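DNA polymerase III subunit beta (Helicobacter pylori 26695, PDB 4S3I) tethers DNA polymerases and other proteins to DNA as a sliding ring, making replication processive. Local coordinates at residues A[4-10]-A[86-92]; A[258-262]-A[312-318]. One frame throughout, in Å; residues are numbered along the deposited sequence.

Contact 1 (A[4-10]-A[86-92]); sequences KISVSKN and DSNIILE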
loop_
_atom_site.group_PDB
_atom_site.type_symbol
_atom_site.label_atom_id
_atom_site.label_comp_id
_atom_site.label_asym_id
_atom_site.label_seq_id
_atom_site.Cartn_x
_atom_site.Cartn_y
_atom_site.Cartn_z
ATOM N N LYS A 4 28.030 -9.441 25.474
ATOM C CA LYS A 4 28.638 -8.230 24.921
ATOM C C LYS A 4 29.277 -8.542 23.566
ATOM O O LYS A 4 30.211 -9.358 23.474
ATOM C CB LYS A 4 29.671 -7.659 25.900
ATOM C CG LYS A 4 30.465 -6.479 25.358
ATOM C CD LYS A 4 31.059 -5.661 26.500
ATOM C CE LYS A 4 31.921 -4.511 25.987
ATOM N NZ LYS A 4 33.229 -4.996 25.468
ATOM N N ILE A 5 28.742 -7.926 22.516
ATOM C CA ILE A 5 29.193 -8.155 21.155
ATOM C C ILE A 5 29.033 -6.883 20.324
ATOM O O ILE A 5 28.387 -5.921 20.755
ATOM C CB ILE A 5 28.358 -9.242 20.482
ATOM C CG1 ILE A 5 26.877 -8.864 20.506
ATOM C CG2 ILE A 5 28.548 -10.611 21.147
ATOM C CD1 ILE A 5 26.007 -9.745 19.637
ATOM N N SER A 6 29.592 -6.887 19.116
ATOM C CA SER A 6 29.259 -5.867 18.138
ATOM C C SER A 6 28.846 -6.600 16.886
ATOM O O SER A 6 29.376 -7.684 16.594
ATOM C CB SER A 6 30.441 -4.940 17.849
ATOM O OG SER A 6 31.416 -5.581 17.048
ATOM N N VAL A 7 27.880 -6.040 16.161
ATOM C CA VAL A 7 27.403 -6.649 14.930
ATOM C C VAL A 7 27.240 -5.614 13.832
ATOM O O VAL A 7 27.250 -4.404 14.085
ATOM C CB VAL A 7 26.052 -7.380 15.126
ATOM C CG1 VAL A 7 26.183 -8.496 16.161
ATOM C CG2 VAL A 7 24.975 -6.390 15.551
ATOM N N SER A 8 27.082 -6.105 12.610
ATOM C CA SER A 8 26.809 -5.250 11.474
ATOM C C SER A 8 25.345 -4.811 11.511
ATOM O O SER A 8 24.446 -5.636 11.685
ATOM C CB SER A 8 27.100 -6.001 10.175
ATOM O OG SER A 8 26.734 -5.235 9.044
ATOM N N LYS A 9 25.113 -3.514 11.340
ATOM C CA LYS A 9 23.764 -2.956 11.343
ATOM C C LYS A 9 22.867 -3.642 10.314
ATOM O O LYS A 9 21.742 -4.045 10.615
ATOM C CB LYS A 9 23.837 -1.441 11.082
ATOM C CG LYS A 9 22.524 -0.673 11.246
ATOM C CD LYS A 9 21.678 -0.705 9.980
ATOM C CE LYS A 9 20.925 0.598 9.778
ATOM N NZ LYS A 9 20.021 0.509 8.595
ATOM N N ASN A 10 23.360 -3.774 9.089
ATOM C CA ASN A 10 22.543 -4.359 8.035
ATOM C C ASN A 10 22.256 -5.847 8.229
ATOM O O ASN A 10 21.153 -6.311 7.919
ATOM C CB ASN A 10 23.147 -4.081 6.656
ATOM C CG ASN A 10 23.199 -2.601 6.338
ATOM O OD1 ASN A 10 22.163 -1.932 6.263
ATOM N ND2 ASN A 10 24.408 -2.075 6.155
ATOM N N ASP A 86 24.620 3.284 9.222
ATOM C CA ASP A 86 25.229 2.075 8.688
ATOM C C ASP A 86 26.656 1.956 9.214
ATOM O O ASP A 86 27.627 2.071 8.465
ATOM C CB ASP A 86 25.201 2.075 7.156
ATOM C CG ASP A 86 23.792 1.933 6.597
ATOM O OD1 ASP A 86 23.082 0.984 6.998
ATOM O OD2 ASP A 86 23.391 2.779 5.764
ATOM N N SER A 87 26.755 1.761 10.525
ATOM C CA SER A 87 28.011 1.464 11.201
ATOM C C SER A 87 27.719 0.400 12.263
ATOM O O SER A 87 26.555 0.163 12.605
ATOM C CB SER A 87 28.611 2.724 11.833
ATOM O OG SER A 87 27.817 3.204 12.904
ATOM N N ASN A 88 28.756 -0.253 12.772
ATOM C CA ASN A 88 28.558 -1.376 13.678
ATOM C C ASN A 88 27.802 -1.008 14.959
ATOM O O ASN A 88 27.902 0.114 15.455
ATOM C CB ASN A 88 29.903 -2.027 14.020
ATOM C CG ASN A 88 30.446 -2.875 12.881
ATOM O OD1 ASN A 88 29.832 -2.978 11.816
ATOM N ND2 ASN A 88 31.607 -3.490 13.106
ATOM N N ILE A 89 27.065 -1.977 15.496
ATOM C CA ILE A 89 26.241 -1.768 16.686
ATOM C C ILE A 89 26.705 -2.630 17.842
ATOM O O ILE A 89 26.951 -3.822 17.673
ATOM C CB ILE A 89 24.771 -2.096 16.380
ATOM C CG1 ILE A 89 24.222 -1.086 15.367
ATOM C CG2 ILE A 89 23.922 -2.100 17.659
ATOM C CD1 ILE A 89 22.878 -1.467 14.795
ATOM N N ILE A 90 26.822 -2.025 19.018
ATOM C CA ILE A 90 27.196 -2.744 20.218
ATOM C C ILE A 90 25.955 -3.212 20.977
ATOM O O ILE A 90 25.063 -2.416 21.267
ATOM C CB ILE A 90 28.048 -1.851 21.130
ATOM C CG1 ILE A 90 29.412 -1.592 20.479
ATOM C CG2 ILE A 90 28.201 -2.465 22.509
ATOM C CD1 ILE A 90 30.270 -0.566 21.204
ATOM N N LEU A 91 25.898 -4.502 21.299
ATOM C CA LEU A 91 24.823 -5.035 22.129
ATOM C C LEU A 91 25.427 -5.556 23.411
ATOM O O LEU A 91 26.327 -6.404 23.385
ATOM C CB LEU A 91 24.068 -6.144 21.403
ATOM C CG LEU A 91 23.571 -5.739 20.022
ATOM C CD1 LEU A 91 22.973 -6.929 19.279
ATOM C CD2 LEU A 91 22.552 -4.601 20.126
ATOM N N GLU A 92 24.957 -5.041 24.540
ATOM C CA GLU A 92 25.535 -5.434 25.819
ATOM C C GLU A 92 24.469 -5.526 26.901
ATOM O O GLU A 92 23.709 -4.585 27.104
ATOM C CB GLU A 92 26.613 -4.427 26.239
ATOM C CG GLU A 92 27.230 -4.702 27.614
ATOM C CD GLU A 92 28.431 -3.809 27.908
ATOM O OE1 GLU A 92 28.683 -2.863 27.123
ATOM O OE2 GLU A 92 29.121 -4.059 28.922
#
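Two neighbouring antiparallel strands of the N-terminal domain, 4-7 and 89-92, pair here through their backbones, and side-chain contacts continue past the paired strands to Lys9, in the first turn of helix 9-19. The strand axes approach to 4.6 Å with 158° between their directions. Ile5 and Leu91 form one hydrogen-bonded pair (Ile5 N to Leu91 O 3.0 Å, Leu91 N to Ile5 O 2.9 Å). Val7 and Ile89 form the next, with Val7 N to Ile89 O and Ile89 N to Val7 O both at 2.8 Å. Between them Ser6 faces Ile90 as a non-hydrogen-bonded pair, where Ser6 CA lies 3.1 Å from Ile89 O in a CA-H...O contact. Alternation sorts the side chains. Ile5, Val7, Ile89 and Leu91 share the buried face, Val7 CG2 lying 4.3 Å from Leu91 CD1, and Ile81 and Phe77 of helix 74-82 pack against Ile89 and Leu91. Lys4, Ser6, Ile90 and Glu92 take the other face, where Lys4 pairs with Asp65 and Glu92 with Lys94. Past the strands, Ser8 occupies the N-cap position of helix 9-19, and Lys9 NZ reaches Asp86 OD1 at 3.5 Å, a long salt bridge; Lys9 NZ also forms a salt bridge with Glu13. Antiparallel sheet backing two helices per domain, here with helix 74-82 on the apolar face, is characteristic of the DNA polymerase III beta subunit fold.

Contact 2 (A[258-262]-A[312-318]); sequences SFTLG and LDIEKAF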
loop_
_atom_site.group_PDB
_atom_site.type_symbol
_atom_site.label_atom_id
_atom_site.label_comp_id
_atom_site.label_asym_id
_atom_site.label_seq_id
_atom_site.Cartn_x
_atom_site.Cartn_y
_atom_site.Cartn_z
ATOM N N SER A 258 -9.929 -31.186 -25.560
ATOM C CA SER A 258 -8.775 -30.431 -25.081
ATOM C C SER A 258 -8.394 -29.312 -26.059
ATOM O O SER A 258 -8.019 -29.577 -27.203
ATOM C CB SER A 258 -7.574 -31.350 -24.878
ATOM O OG SER A 258 -7.812 -32.286 -23.847
ATOM N N PHE A 259 -8.468 -28.064 -25.601
ATOM C CA PHE A 259 -8.140 -26.922 -26.456
ATOM C C PHE A 259 -6.838 -26.241 -26.043
ATOM O O PHE A 259 -6.634 -25.962 -24.863
ATOM C CB PHE A 259 -9.267 -25.898 -26.395
ATOM C CG PHE A 259 -10.644 -26.491 -26.555
ATOM C CD1 PHE A 259 -11.057 -26.995 -27.781
ATOM C CD2 PHE A 259 -11.534 -26.516 -25.485
ATOM C CE1 PHE A 259 -12.346 -27.523 -27.937
ATOM C CE2 PHE A 259 -12.827 -27.036 -25.630
ATOM C CZ PHE A 259 -13.231 -27.539 -26.862
ATOM N N THR A 260 -5.959 -25.977 -27.006
ATOM C CA THR A 260 -4.735 -25.219 -26.744
ATOM C C THR A 260 -5.030 -23.743 -27.051
ATOM O O THR A 260 -5.362 -23.393 -28.180
ATOM C CB THR A 260 -3.572 -25.742 -27.592
ATOM O OG1 THR A 260 -3.355 -27.126 -27.280
ATOM C CG2 THR A 260 -2.293 -24.960 -27.321
ATOM N N LEU A 261 -4.948 -22.892 -26.033
ATOM C CA LEU A 261 -5.431 -21.505 -26.121
ATOM C C LEU A 261 -4.375 -20.508 -25.643
ATOM O O LEU A 261 -3.414 -20.891 -24.975
ATOM C CB LEU A 261 -6.701 -21.361 -25.289
ATOM C CG LEU A 261 -7.826 -22.325 -25.666
ATOM C CD1 LEU A 261 -8.826 -22.496 -24.526
ATOM C CD2 LEU A 261 -8.546 -21.849 -26.946
ATOM N N GLY A 262 -4.561 -19.226 -25.961
ATOM C CA GLY A 262 -3.575 -18.215 -25.615
ATOM C C GLY A 262 -3.755 -17.707 -24.190
ATOM O O GLY A 262 -4.833 -17.198 -23.831
ATOM N N LEU A 312 -9.731 -24.789 -33.586
ATOM C CA LEU A 312 -10.034 -25.778 -32.567
ATOM C C LEU A 312 -10.827 -26.940 -33.188
ATOM O O LEU A 312 -11.628 -26.726 -34.102
ATOM C CB LEU A 312 -10.838 -25.129 -31.438
ATOM C CG LEU A 312 -10.202 -23.922 -30.743
ATOM C CD1 LEU A 312 -11.079 -23.466 -29.574
ATOM C CD2 LEU A 312 -8.779 -24.244 -30.264
ATOM N N ASP A 313 -10.612 -28.158 -32.698
ATOM C CA ASP A 313 -11.425 -29.297 -33.141
ATOM C C ASP A 313 -12.838 -29.188 -32.560
ATOM O O ASP A 313 -13.187 -29.854 -31.583
ATOM C CB ASP A 313 -10.772 -30.632 -32.761
ATOM C CG ASP A 313 -11.586 -31.838 -33.221
ATOM O OD1 ASP A 313 -11.552 -32.880 -32.524
ATOM O OD2 ASP A 313 -12.258 -31.744 -34.275
ATOM N N ILE A 314 -13.643 -28.338 -33.188
ATOM C CA ILE A 314 -14.980 -27.989 -32.719
ATOM C C ILE A 314 -15.903 -27.907 -33.937
ATOM O O ILE A 314 -15.642 -27.138 -34.867
ATOM C CB ILE A 314 -14.960 -26.615 -31.998
ATOM C CG1 ILE A 314 -14.334 -26.748 -30.609
ATOM C CG2 ILE A 314 -16.359 -26.009 -31.917
ATOM C CD1 ILE A 314 -15.201 -26.224 -29.476
ATOM N N GLU A 315 -16.965 -28.703 -33.946
ATOM C CA GLU A 315 -17.870 -28.715 -35.089
ATOM C C GLU A 315 -19.112 -27.881 -34.808
ATOM O O GLU A 315 -19.993 -27.752 -35.656
ATOM C CB GLU A 315 -18.251 -30.149 -35.475
ATOM C CG GLU A 315 -17.788 -30.555 -36.873
ATOM C CD GLU A 315 -18.389 -29.687 -37.974
ATOM O OE1 GLU A 315 -17.680 -28.790 -38.484
ATOM O OE2 GLU A 315 -19.569 -29.906 -38.332
ATOM N N LYS A 316 -19.162 -27.313 -33.609
ATOM C CA LYS A 316 -20.284 -26.494 -33.161
ATOM C C LYS A 316 -19.901 -25.868 -31.824
ATOM O O LYS A 316 -19.238 -26.509 -31.007
ATOM C CB LYS A 316 -21.541 -27.346 -32.992
ATOM C CG LYS A 316 -21.372 -28.496 -32.006
ATOM C CD LYS A 316 -22.627 -29.348 -31.910
ATOM C CE LYS A 316 -22.488 -30.432 -30.848
ATOM N NZ LYS A 316 -22.557 -29.880 -29.467
ATOM N N ALA A 317 -20.330 -24.628 -31.603
ATOM C CA ALA A 317 -19.918 -23.845 -30.431
ATOM C C ALA A 317 -19.988 -24.596 -29.089
ATOM O O ALA A 317 -20.971 -25.277 -28.793
ATOM C CB ALA A 317 -20.708 -22.537 -30.361
ATOM N N PHE A 318 -18.923 -24.477 -28.298
ATOM C CA PHE A 318 -18.883 -25.049 -26.956
ATOM C C PHE A 318 -19.077 -23.909 -25.952
ATOM O O PHE A 318 -18.354 -22.909 -25.993
ATOM C CB PHE A 318 -17.546 -25.764 -26.739
ATOM C CG PHE A 318 -17.402 -26.420 -25.383
ATOM C CD1 PHE A 318 -18.015 -27.641 -25.112
ATOM C CD2 PHE A 318 -16.621 -25.831 -24.395
ATOM C CE1 PHE A 318 -17.874 -28.257 -23.866
ATOM C CE2 PHE A 318 -16.472 -26.438 -23.142
ATOM C CZ PHE A 318 -17.101 -27.650 -22.879
#
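Ser258 opens the segment out of reach of the loop 312-318, its OG hydrogen-bonded to Arg342 of the adjacent strand. Phe259, next, has the largest share of the buried surface. Its side chain points at the loop and its ring meets three apolar side chains there: Phe259 CD1 is 4.0 Å from Leu312 CD1, CE1 is 3.4 Å from Ile314 CG1, and CE2 is 4.2 Å from Phe318 CD2. The two phenyl rings sit obliquely, centroids 5.9 Å apart and planes at 51°. Strand 257-262 of the C-terminal domain is, within this chain, an outermost strand of an antiparallel sheet continuing into the central domain, and the loop leads into strand 318-323 of another, so the side chains bridge two sheets without a hydrogen bond between the segments. Leu284, on the strand next to 318-323, also touches Phe259, Leu312 and Ile314. At Thr260 the backbone contributes, Thr260 O lying 4.1 Å from Leu312 CD2. Leu261 then brings CD2 to 4.0 Å from Leu312 CD1, while an inverse gamma turn centred on Asp313 bends the loop between Leu312 and Ile314.

Contacts 1 and 2 lie in the N-terminal and C-terminal domains, on opposite sides of the chain's centre, with nearest atoms about 42 Å apart. Each is partly buried and combines enclosed apolar side chains with exposed residues, but they join different kinds of elements. Contact 1 holds adjacent strands inside a single sheet, so main-chain hydrogen bonds set its register and charged groups gather at its margins. Contact 2 spans from a strand of one sheet to a loop entering another and relies mainly on apolar side chains. The buried areas, 679 and 246 Å², reflect that difference. In both, the first segment carries a strand followed almost at once by a helix, 9-19 or 263-273, consistent with domains of related fold.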